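Local coordinates for benzoate 1,2-dioxygenase beta subunit (Burkholderia mallei ATCC 23344, PDB 3E99), which forms the small subunit of benzoate 1,2-dioxygenase, probably a mainly structural partner of the catalytic subunit that dihydroxylates benzoate, at residues E98-D103 with T108-W113; I61-R66 with E70-R75; R19-D22 with A28-D31. All coordinates share one frame; numbering follows the deposited sequence.

Contact 1: residues E98-D103 with T108-W113; sequences ERESAD and TVRFNW
The E100 carboxylate lies obliquely over the aliphatic shaft of R110, OE2 coming to 3.3 Å from R110 CD, the carboxylate and guanidinium planes 82° apart. The two charges meet through a water rather than directly: it donates to E100 OE2 (2.6 Å) and accepts from R110 NH1 (3.2 Å). E100 OE1 is taken by R131 in a salt bridge. E98 runs alongside R110 and points the same way, but E98 OE2 stays beyond salt-bridge distance and pairs instead with R19 of the second subunit. With CG between its backbone N and carbonyl carbon (chi1 68°), R110 sets its shaft beside the E100 carboxylate. The antiparallel strands carrying them are interrupted by a classic beta bulge. T108 O accepts from both E100 N (2.8 Å) and S101 N (3.2 Å); the extra residue shifts the register by one, and E100 turns its CB toward the partner strand. On the face of S101 and T108, S101 OG rests 3.4 Å from T108 CB. On the other face the contact is aliphatic, R99 CG against V109 CG1 at 3.9 Å. This hairpin of strands 89-103 and 106-119 lies at one edge of the chain's sheet: strand 122-135 bonds to the far side of 106-119, helix 7-22 covers R99 and V109 through I10, and the second subunit adjoins E98 and R110.

Contact 2: residues I61-R66 with E70-R75; sequences IYYPNR and EDRVFR
R66 and E70 form a salt bridge in which the arginine grips a single oxygen side-on: NE reaches E70 OE2 at 2.9 Å and NH2 at 3.3 Å. Both nitrogens keep that oxygen close to the guanidinium plane, while the carboxylate is turned 83° to it. NE arrives on the anti side of OE2, and NH2 comes from well above the carboxylate plane, on the same face. R66 gets there with CG anti to its backbone N (chi1 -157°) and a bend at chi3 that swings the guanidinium across E70. The backbone joins the same two residues, E70 N donating to R66 O at 3.0 Å, an i to i+4 bond. R66 NH1 hydrogen-bonds Y33 O. Further along the helix, R72 brings its guanidinium edge to the Y63 hydroxyl, the planes of ring and guanidinium 70° apart. The modelled separation of R72 NE and Y63 OH is too short to trust, and R72 has a second conformer, so the exact bond is doubtful. Outward from this, I61 packs on one face of the same guanidinium, I61 CD1 lying 3.7 Å from R72 NH1. R72 NH1 in turn makes a salt bridge to D160, whose other oxygen holds R75, and I161 packs on both I61 and R72. An edge strand turning through a short loop into a long helix that lies against the curved sheet is consistent with the NTF2-like fold of ring-hydroxylating beta subunits.

Contact 3: residues R19-D22 with A28-D31; sequences RLLD and AWLD
L21 presses its branched end onto one face of the W29 indole. L21 CD2 stands 3.5 Å from the centroid of the five-membered ring and only 7° off its normal, a CH-pi contact, while L21 CG lies 3.4 Å from W29 NE1. L20 works alongside, nearer the backbone: L20 CB meets W29 CB at 3.8 Å, close to the plane of the indole. Its CD1 extends past W29 to A28, 3.6 Å from A28 O and 3.9 Å from A28 CB. The indole reaches L21 because W29 CG is anti to its own backbone N (chi1 179°), which throws the ring out from the short helix toward the end of the longer one. The pair, helix 7-22 and helix 26-30 joined by a short loop, belongs to the helical layer that packs on the sheet in NTF2-like folds. W29 NE1, beside L21 in the buried interior, is satisfied by a hydrogen bond to E17 OE2, one turn before L21 on the same helix, and this should fix the rotation of the indole. Farther out, L69 and V73 of helix 66-82 and I161 also pack on W29, and the Y33 ring meets it with planes about 60° apart. Y162 touches L21, and A25 and C32 touch L20. Beyond these, D22 OD1 is hydrogen-bonded to H92 ND1 and T90 OG1, and R19 packs on R110 of the third subunit.

In the fold
Contact 3 is buried and almost wholly apolar, its touching side chains all hydrocarbon but for the indole N-H, whereas contacts 1 and 2 lie nearer the surface and rely on backbone bonds and charged side chains. Contacts 2 and 3 touch: V73 packs on W29 and L30, and R66 NH1 comes 2.9 Å from L30 O, so helix 66-82 rests on helix 26-30. Contact 1 stands apart, its centre about 23 Å from that of contact 2 and on the opposite side of the chain's centre; both involve outermost strands of the same sheet. Contacts 1 and 3 are nevertheless linked through the trimer, where residues of their segments meet across the subunit interface.

Contact 1: residues E98-D103 with T108-W113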
loop_
_atom_site.group_PDB
_atom_site.type_symbol
_atom_site.label_atom_id
_atom_site.label_comp_id
_atom_site.label_asym_id
_atom_site.label_seq_id
_atom_site.Cartn_x
_atom_site.Cartn_y
_atom_site.Cartn_z
ATOM N N GLU A 98 -11.104 -2.326 5.661
ATOM C CA GLU A 98 -11.976 -2.316 6.814
ATOM C C GLU A 98 -13.201 -3.143 6.576
ATOM O O GLU A 98 -13.885 -2.961 5.577
ATOM C CB GLU A 98 -12.438 -0.917 7.101
ATOM C CG GLU A 98 -11.281 0.017 7.529
ATOM C CD GLU A 98 -11.808 1.381 7.779
ATOM O OE1 GLU A 98 -12.394 1.604 8.861
ATOM O OE2 GLU A 98 -11.727 2.197 6.871
ATOM N N ARG A 99 -13.507 -4.017 7.523
ATOM C CA ARG A 99 -14.749 -4.777 7.480
ATOM C C ARG A 99 -15.892 -3.882 7.924
ATOM O O ARG A 99 -15.777 -3.204 8.925
ATOM C CB ARG A 99 -14.644 -5.985 8.408
ATOM C CG ARG A 99 -13.606 -7.009 7.923
ATOM C CD ARG A 99 -13.544 -8.205 8.875
ATOM N NE ARG A 99 -14.858 -8.840 9.037
ATOM C CZ ARG A 99 -15.122 -9.747 9.963
ATOM N NH1 ARG A 99 -14.165 -10.129 10.808
ATOM N NH2 ARG A 99 -16.356 -10.261 10.065
ATOM N N GLU A 100 -16.994 -3.894 7.180
ATOM C CA GLU A 100 -18.137 -3.052 7.502
ATOM C C GLU A 100 -19.309 -3.829 8.095
ATOM O O GLU A 100 -19.937 -3.359 9.045
ATOM C CB GLU A 100 -18.579 -2.333 6.252
ATOM C CG GLU A 100 -17.611 -1.269 5.843
ATOM C CD GLU A 100 -18.131 -0.451 4.694
ATOM O OE1 GLU A 100 -18.798 -1.020 3.814
ATOM O OE2 GLU A 100 -17.874 0.754 4.690
ATOM N N SER A 101 -19.615 -4.986 7.523
ATOM C CA SER A 101 -20.692 -5.837 8.044
ATOM C C SER A 101 -20.535 -7.268 7.598
ATOM O O SER A 101 -19.718 -7.556 6.739
ATOM C CB SER A 101 -22.027 -5.316 7.575
ATOM O OG SER A 101 -22.098 -5.433 6.165
ATOM N N ALA A 102 -21.328 -8.150 8.215
ATOM C CA ALA A 102 -21.478 -9.541 7.832
ATOM C C ALA A 102 -22.930 -9.940 7.968
ATOM O O ALA A 102 -23.606 -9.587 8.938
ATOM C CB ALA A 102 -20.606 -10.446 8.684
ATOM N N ASP A 103 -23.443 -10.642 6.970
ATOM C CA ASP A 103 -24.801 -11.140 7.024
ATOM C C ASP A 103 -24.699 -12.575 6.572
ATOM O O ASP A 103 -24.458 -12.869 5.391
ATOM C CB ASP A 103 -25.702 -10.315 6.134
ATOM C CG ASP A 103 -27.156 -10.759 6.186
ATOM O OD1 ASP A 103 -27.500 -11.665 6.986
ATOM O OD2 ASP A 103 -27.968 -10.196 5.417
ATOM N N THR A 108 -19.059 -7.698 3.941
ATOM C CA THR A 108 -18.913 -6.441 3.242
ATOM C C THR A 108 -17.719 -5.682 3.818
ATOM O O THR A 108 -17.620 -5.504 5.039
ATOM C CB THR A 108 -20.208 -5.601 3.342
ATOM O OG1 THR A 108 -21.320 -6.332 2.789
ATOM C CG2 THR A 108 -20.082 -4.269 2.574
ATOM N N VAL A 109 -16.814 -5.229 2.930
ATOM C CA VAL A 109 -15.595 -4.528 3.316
ATOM C C VAL A 109 -15.411 -3.304 2.416
ATOM O O VAL A 109 -15.952 -3.260 1.294
ATOM C CB VAL A 109 -14.358 -5.438 3.163
ATOM C CG1 VAL A 109 -14.476 -6.663 4.130
ATOM C CG2 VAL A 109 -14.242 -5.910 1.725
ATOM N N ARG A 110 -14.656 -2.329 2.890
ATOM C CA ARG A 110 -14.209 -1.219 2.044
ATOM C C ARG A 110 -12.713 -1.144 2.076
ATOM O O ARG A 110 -12.061 -1.628 3.030
ATOM C CB ARG A 110 -14.786 0.102 2.506
ATOM C CG ARG A 110 -14.272 0.594 3.821
ATOM C CD ARG A 110 -14.797 1.920 4.161
ATOM N NE ARG A 110 -14.231 2.999 3.373
ATOM C CZ ARG A 110 -14.839 4.164 3.178
ATOM N NH1 ARG A 110 -16.038 4.416 3.702
ATOM N NH2 ARG A 110 -14.229 5.113 2.494
ATOM N N PHE A 111 -12.132 -0.520 1.059
ATOM C CA PHE A 111 -10.669 -0.446 0.994
ATOM C C PHE A 111 -10.245 0.646 0.017
ATOM O O PHE A 111 -11.043 1.066 -0.828
ATOM C CB PHE A 111 -9.983 -1.825 0.666
ATOM C CG PHE A 111 -10.382 -2.439 -0.651
ATOM C CD1 PHE A 111 -9.763 -2.070 -1.852
ATOM C CD2 PHE A 111 -11.438 -3.305 -0.716
ATOM C CE1 PHE A 111 -10.155 -2.600 -3.028
ATOM C CE2 PHE A 111 -11.849 -3.816 -1.905
ATOM C CZ PHE A 111 -11.206 -3.479 -3.075
ATOM N N ASN A 112 -9.008 1.154 0.161
ATOM C CA ASN A 112 -8.442 2.089 -0.819
ATOM C C ASN A 112 -7.553 1.301 -1.754
ATOM O O ASN A 112 -7.065 0.221 -1.406
ATOM C CB ASN A 112 -7.637 3.188 -0.102
ATOM C CG ASN A 112 -8.514 4.083 0.740
ATOM O OD1 ASN A 112 -9.741 4.061 0.577
ATOM N ND2 ASN A 112 -7.907 4.883 1.635
ATOM N N TRP A 113 -7.281 1.837 -2.926
ATOM C CA TRP A 113 -6.467 1.108 -3.867
ATOM C C TRP A 113 -5.789 2.093 -4.804
ATOM O O TRP A 113 -6.141 3.284 -4.899
ATOM C CB TRP A 113 -7.342 0.071 -4.636
ATOM C CG TRP A 113 -8.482 0.735 -5.295
ATOM C CD1 TRP A 113 -9.771 0.836 -4.801
ATOM C CD2 TRP A 113 -8.491 1.399 -6.558
ATOM N NE1 TRP A 113 -10.547 1.516 -5.667
ATOM C CE2 TRP A 113 -9.808 1.874 -6.761
ATOM C CE3 TRP A 113 -7.532 1.621 -7.564
ATOM C CZ2 TRP A 113 -10.174 2.588 -7.876
ATOM C CZ3 TRP A 113 -7.904 2.300 -8.676
ATOM C CH2 TRP A 113 -9.222 2.783 -8.840
HETATM O O HOH W 1 -17.486 2.927 6.071
#

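Contact 2: residues I61-R66 with E70-R75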
loop_
_atom_site.group_PDB
_atom_site.type_symbol
_atom_site.label_atom_id
_atom_site.label_comp_id
_atom_site.label_asym_id
_atom_site.label_seq_id
_atom_site.Cartn_x
_atom_site.Cartn_y
_atom_site.Cartn_z
ATOM N N ILE A 61 -18.989 2.682 -15.337
ATOM C CA ILE A 61 -19.293 1.296 -15.684
ATOM C C ILE A 61 -20.454 0.853 -14.822
ATOM O O ILE A 61 -20.460 1.131 -13.626
ATOM C CB ILE A 61 -18.108 0.341 -15.384
ATOM C CG1 ILE A 61 -16.851 0.724 -16.168
ATOM C CG2 ILE A 61 -18.490 -1.088 -15.683
ATOM C CD1 ILE A 61 -15.628 -0.023 -15.737
ATOM N N TYR A 62 -21.438 0.180 -15.414
ATOM C CA TYR A 62 -22.452 -0.494 -14.629
ATOM C C TYR A 62 -22.838 -1.811 -15.280
ATOM O O TYR A 62 -23.160 -1.836 -16.467
ATOM C CB TYR A 62 -23.667 0.387 -14.452
ATOM C CG TYR A 62 -24.784 -0.343 -13.746
ATOM C CD1 TYR A 62 -24.655 -0.700 -12.430
ATOM C CD2 TYR A 62 -25.966 -0.691 -14.411
ATOM C CE1 TYR A 62 -25.632 -1.383 -11.774
ATOM C CE2 TYR A 62 -26.983 -1.375 -13.747
ATOM C CZ TYR A 62 -26.793 -1.719 -12.426
ATOM O OH TYR A 62 -27.733 -2.408 -11.716
ATOM N N TYR A 63 -22.781 -2.906 -14.520
ATOM C CA TYR A 63 -23.311 -4.191 -14.962
ATOM C C TYR A 63 -24.196 -4.755 -13.896
ATOM O O TYR A 63 -23.763 -4.852 -12.729
ATOM C CB TYR A 63 -22.197 -5.191 -15.243
ATOM C CG TYR A 63 -21.261 -4.740 -16.320
ATOM C CD1 TYR A 63 -21.731 -4.443 -17.582
ATOM C CD2 TYR A 63 -19.909 -4.594 -16.079
ATOM C CE1 TYR A 63 -20.887 -4.035 -18.553
ATOM C CE2 TYR A 63 -19.071 -4.175 -17.024
ATOM C CZ TYR A 63 -19.560 -3.899 -18.274
ATOM O OH TYR A 63 -18.726 -3.489 -19.253
ATOM N N PRO A 64 -25.442 -5.105 -14.267
ATOM C CA PRO A 64 -26.394 -5.633 -13.310
ATOM C C PRO A 64 -26.212 -7.102 -13.014
ATOM O O PRO A 64 -26.834 -7.632 -12.091
ATOM C CB PRO A 64 -27.731 -5.384 -13.988
ATOM C CG PRO A 64 -27.438 -5.499 -15.425
ATOM C CD PRO A 64 -26.044 -4.968 -15.605
ATOM N N ASN A 65 -25.371 -7.764 -13.802
ATOM C CA ASN A 65 -24.993 -9.135 -13.504
ATOM C C ASN A 65 -23.661 -9.392 -14.143
ATOM O O ASN A 65 -23.103 -8.520 -14.785
ATOM C CB ASN A 65 -26.070 -10.101 -14.000
ATOM C CG ASN A 65 -26.392 -9.891 -15.434
ATOM O OD1 ASN A 65 -25.504 -9.739 -16.252
ATOM N ND2 ASN A 65 -27.688 -9.848 -15.756
ATOM N N ARG A 66 -23.143 -10.595 -13.972
ATOM C CA ARG A 66 -21.820 -10.884 -14.480
ATOM C C ARG A 66 -21.730 -10.949 -16.014
ATOM O O ARG A 66 -20.688 -10.714 -16.569
ATOM C CB ARG A 66 -21.325 -12.184 -13.915
ATOM C CG ARG A 66 -19.796 -12.260 -13.934
ATOM C CD ARG A 66 -19.365 -13.532 -13.331
ATOM N NE ARG A 66 -19.469 -14.571 -14.319
ATOM C CZ ARG A 66 -18.948 -15.783 -14.198
ATOM N NH1 ARG A 66 -18.314 -16.146 -13.094
ATOM N NH2 ARG A 66 -19.065 -16.645 -15.201
ATOM N N GLU A 70 -18.441 -10.554 -18.503
ATOM C CA GLU A 70 -17.990 -11.616 -19.423
ATOM C C GLU A 70 -17.807 -11.018 -20.789
ATOM O O GLU A 70 -16.822 -11.273 -21.484
ATOM C CB GLU A 70 -18.998 -12.764 -19.473
ATOM C CG GLU A 70 -19.087 -13.586 -18.142
ATOM C CD GLU A 70 -20.359 -14.367 -18.021
ATOM O OE1 GLU A 70 -20.884 -14.820 -19.047
ATOM O OE2 GLU A 70 -20.856 -14.522 -16.895
ATOM N N ASP A 71 -18.780 -10.233 -21.220
ATOM C CA ASP A 71 -18.665 -9.617 -22.538
ATOM C C ASP A 71 -17.475 -8.658 -22.607
ATOM O O ASP A 71 -16.803 -8.571 -23.608
ATOM C CB ASP A 71 -19.951 -8.907 -22.928
ATOM C CG ASP A 71 -21.159 -9.849 -22.930
ATOM O OD1 ASP A 71 -21.025 -11.071 -23.215
ATOM O OD2 ASP A 71 -22.259 -9.356 -22.655
ATOM N N ARG A 72 -17.241 -7.919 -21.546
ATOM C CA ARG A 72 -16.125 -6.993 -21.526
ATOM C C ARG A 72 -14.795 -7.754 -21.582
ATOM O O ARG A 72 -13.876 -7.336 -22.272
ATOM C CB ARG A 72 -16.197 -6.112 -20.291
ATOM C CG ARG A 72 -15.283 -4.917 -20.344
ATOM C CD ARG A 72 -15.475 -4.046 -19.093
ATOM N NE ARG A 72 -16.417 -2.945 -19.312
ATOM C CZ ARG A 72 -16.091 -1.653 -19.330
ATOM N NH1 ARG A 72 -14.833 -1.250 -19.183
ATOM N NH2 ARG A 72 -17.038 -0.744 -19.527
ATOM N N VAL A 73 -14.705 -8.863 -20.865
ATOM C CA VAL A 73 -13.504 -9.724 -20.935
ATOM C C VAL A 73 -13.323 -10.256 -22.357
ATOM O O VAL A 73 -12.200 -10.337 -22.837
ATOM C CB VAL A 73 -13.576 -10.879 -19.886
ATOM C CG1 VAL A 73 -12.681 -12.050 -20.272
ATOM C CG2 VAL A 73 -13.291 -10.368 -18.477
ATOM N N PHE A 74 -14.412 -10.610 -23.044
ATOM C CA PHE A 74 -14.327 -11.045 -24.423
ATOM C C PHE A 74 -13.698 -9.935 -25.263
ATOM O O PHE A 74 -12.837 -10.219 -26.072
ATOM C CB PHE A 74 -15.694 -11.428 -25.053
ATOM C CG PHE A 74 -15.540 -12.238 -26.338
ATOM C CD1 PHE A 74 -15.400 -11.617 -27.577
ATOM C CD2 PHE A 74 -15.476 -13.618 -26.274
ATOM C CE1 PHE A 74 -15.219 -12.349 -28.698
ATOM C CE2 PHE A 74 -15.312 -14.371 -27.391
ATOM C CZ PHE A 74 -15.188 -13.750 -28.612
ATOM N N ARG A 75 -14.149 -8.676 -25.080
ATOM C CA ARG A 75 -13.576 -7.535 -25.834
ATOM C C ARG A 75 -12.069 -7.365 -25.554
ATOM O O ARG A 75 -11.282 -7.126 -26.466
ATOM C CB ARG A 75 -14.318 -6.199 -25.559
ATOM C CG ARG A 75 -13.712 -5.009 -26.361
ATOM C CD ARG A 75 -14.285 -3.598 -26.019
ATOM N NE ARG A 75 -14.334 -3.264 -24.581
ATOM C CZ ARG A 75 -13.287 -3.059 -23.756
ATOM N NH1 ARG A 75 -12.024 -3.174 -24.155
ATOM N NH2 ARG A 75 -13.519 -2.751 -22.482
#

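Contact 3: residues R19-D22 with A28-D31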
loop_
_atom_site.group_PDB
_atom_site.type_symbol
_atom_site.label_atom_id
_atom_site.label_comp_id
_atom_site.label_asym_id
_atom_site.label_seq_id
_atom_site.Cartn_x
_atom_site.Cartn_y
_atom_site.Cartn_z
ATOM N N ARG A 19 -4.721 -9.995 -8.341
ATOM C CA ARG A 19 -3.646 -10.702 -9.026
ATOM C C ARG A 19 -4.105 -11.301 -10.354
ATOM O O ARG A 19 -3.361 -11.288 -11.359
ATOM C CB ARG A 19 -3.033 -11.819 -8.153
ATOM C CG ARG A 19 -2.020 -12.694 -8.890
ATOM C CD ARG A 19 -1.223 -13.532 -7.947
ATOM N NE ARG A 19 -2.039 -14.216 -6.971
ATOM C CZ ARG A 19 -2.757 -15.310 -7.196
ATOM N NH1 ARG A 19 -2.790 -15.869 -8.383
ATOM N NH2 ARG A 19 -3.412 -15.879 -6.205
ATOM N N LEU A 20 -5.323 -11.841 -10.383
ATOM C CA LEU A 20 -5.800 -12.456 -11.620
ATOM C C LEU A 20 -5.912 -11.415 -12.765
ATOM O O LEU A 20 -5.656 -11.745 -13.928
ATOM C CB LEU A 20 -7.102 -13.230 -11.382
ATOM C CG LEU A 20 -6.905 -14.406 -10.412
ATOM C CD1 LEU A 20 -8.244 -15.040 -10.067
ATOM C CD2 LEU A 20 -5.904 -15.452 -10.915
ATOM N N LEU A 21 -6.214 -10.165 -12.438
ATOM C CA LEU A 21 -6.199 -9.076 -13.416
ATOM C C LEU A 21 -4.785 -8.714 -13.813
ATOM O O LEU A 21 -4.479 -8.531 -14.984
ATOM C CB LEU A 21 -6.886 -7.801 -12.866
ATOM C CG LEU A 21 -8.373 -7.836 -12.659
ATOM C CD1 LEU A 21 -8.839 -6.624 -11.830
ATOM C CD2 LEU A 21 -9.051 -7.904 -14.034
ATOM N N ASP A 22 -3.909 -8.587 -12.827
ATOM C CA ASP A 22 -2.544 -8.171 -13.124
ATOM C C ASP A 22 -1.838 -9.223 -13.975
ATOM O O ASP A 22 -1.001 -8.877 -14.800
ATOM C CB ASP A 22 -1.728 -7.926 -11.868
ATOM C CG ASP A 22 -2.191 -6.698 -11.088
ATOM O OD1 ASP A 22 -2.738 -5.760 -11.684
ATOM O OD2 ASP A 22 -1.928 -6.656 -9.870
ATOM N N ALA A 28 -10.216 -17.092 -14.850
ATOM C CA ALA A 28 -10.082 -17.273 -13.388
ATOM C C ALA A 28 -10.609 -16.049 -12.608
ATOM O O ALA A 28 -11.281 -16.181 -11.562
ATOM C CB ALA A 28 -8.613 -17.564 -13.031
ATOM N N TRP A 29 -10.303 -14.871 -13.120
ATOM C CA TRP A 29 -10.802 -13.617 -12.574
ATOM C C TRP A 29 -12.339 -13.570 -12.557
ATOM O O TRP A 29 -12.929 -13.207 -11.557
ATOM C CB TRP A 29 -10.253 -12.417 -13.332
ATOM C CG TRP A 29 -10.793 -11.099 -12.779
ATOM C CD1 TRP A 29 -10.455 -10.477 -11.602
ATOM C CD2 TRP A 29 -11.815 -10.300 -13.379
ATOM N NE1 TRP A 29 -11.181 -9.321 -11.451
ATOM C CE2 TRP A 29 -12.039 -9.197 -12.524
ATOM C CE3 TRP A 29 -12.541 -10.396 -14.574
ATOM C CZ2 TRP A 29 -12.949 -8.188 -12.826
ATOM C CZ3 TRP A 29 -13.500 -9.408 -14.873
ATOM C CH2 TRP A 29 -13.700 -8.307 -13.967
ATOM N N LEU A 30 -12.971 -13.891 -13.681
ATOM C CA LEU A 30 -14.419 -13.902 -13.758
ATOM C C LEU A 30 -14.982 -14.834 -12.739
ATOM O O LEU A 30 -16.056 -14.572 -12.228
ATOM C CB LEU A 30 -14.921 -14.303 -15.163
ATOM C CG LEU A 30 -14.777 -13.208 -16.217
ATOM C CD1 LEU A 30 -14.795 -13.773 -17.667
ATOM C CD2 LEU A 30 -15.779 -12.065 -16.009
ATOM N N ASP A 31 -14.290 -15.939 -12.459
ATOM C CA ASP A 31 -14.795 -16.893 -11.464
ATOM C C ASP A 31 -14.727 -16.409 -10.028
ATOM O O ASP A 31 -15.232 -17.089 -9.151
ATOM C CB ASP A 31 -14.082 -18.240 -11.566
ATOM C CG ASP A 31 -14.656 -19.120 -12.655
ATOM O OD1 ASP A 31 -15.841 -18.932 -13.044
ATOM O OD2 ASP A 31 -13.899 -19.999 -13.112
#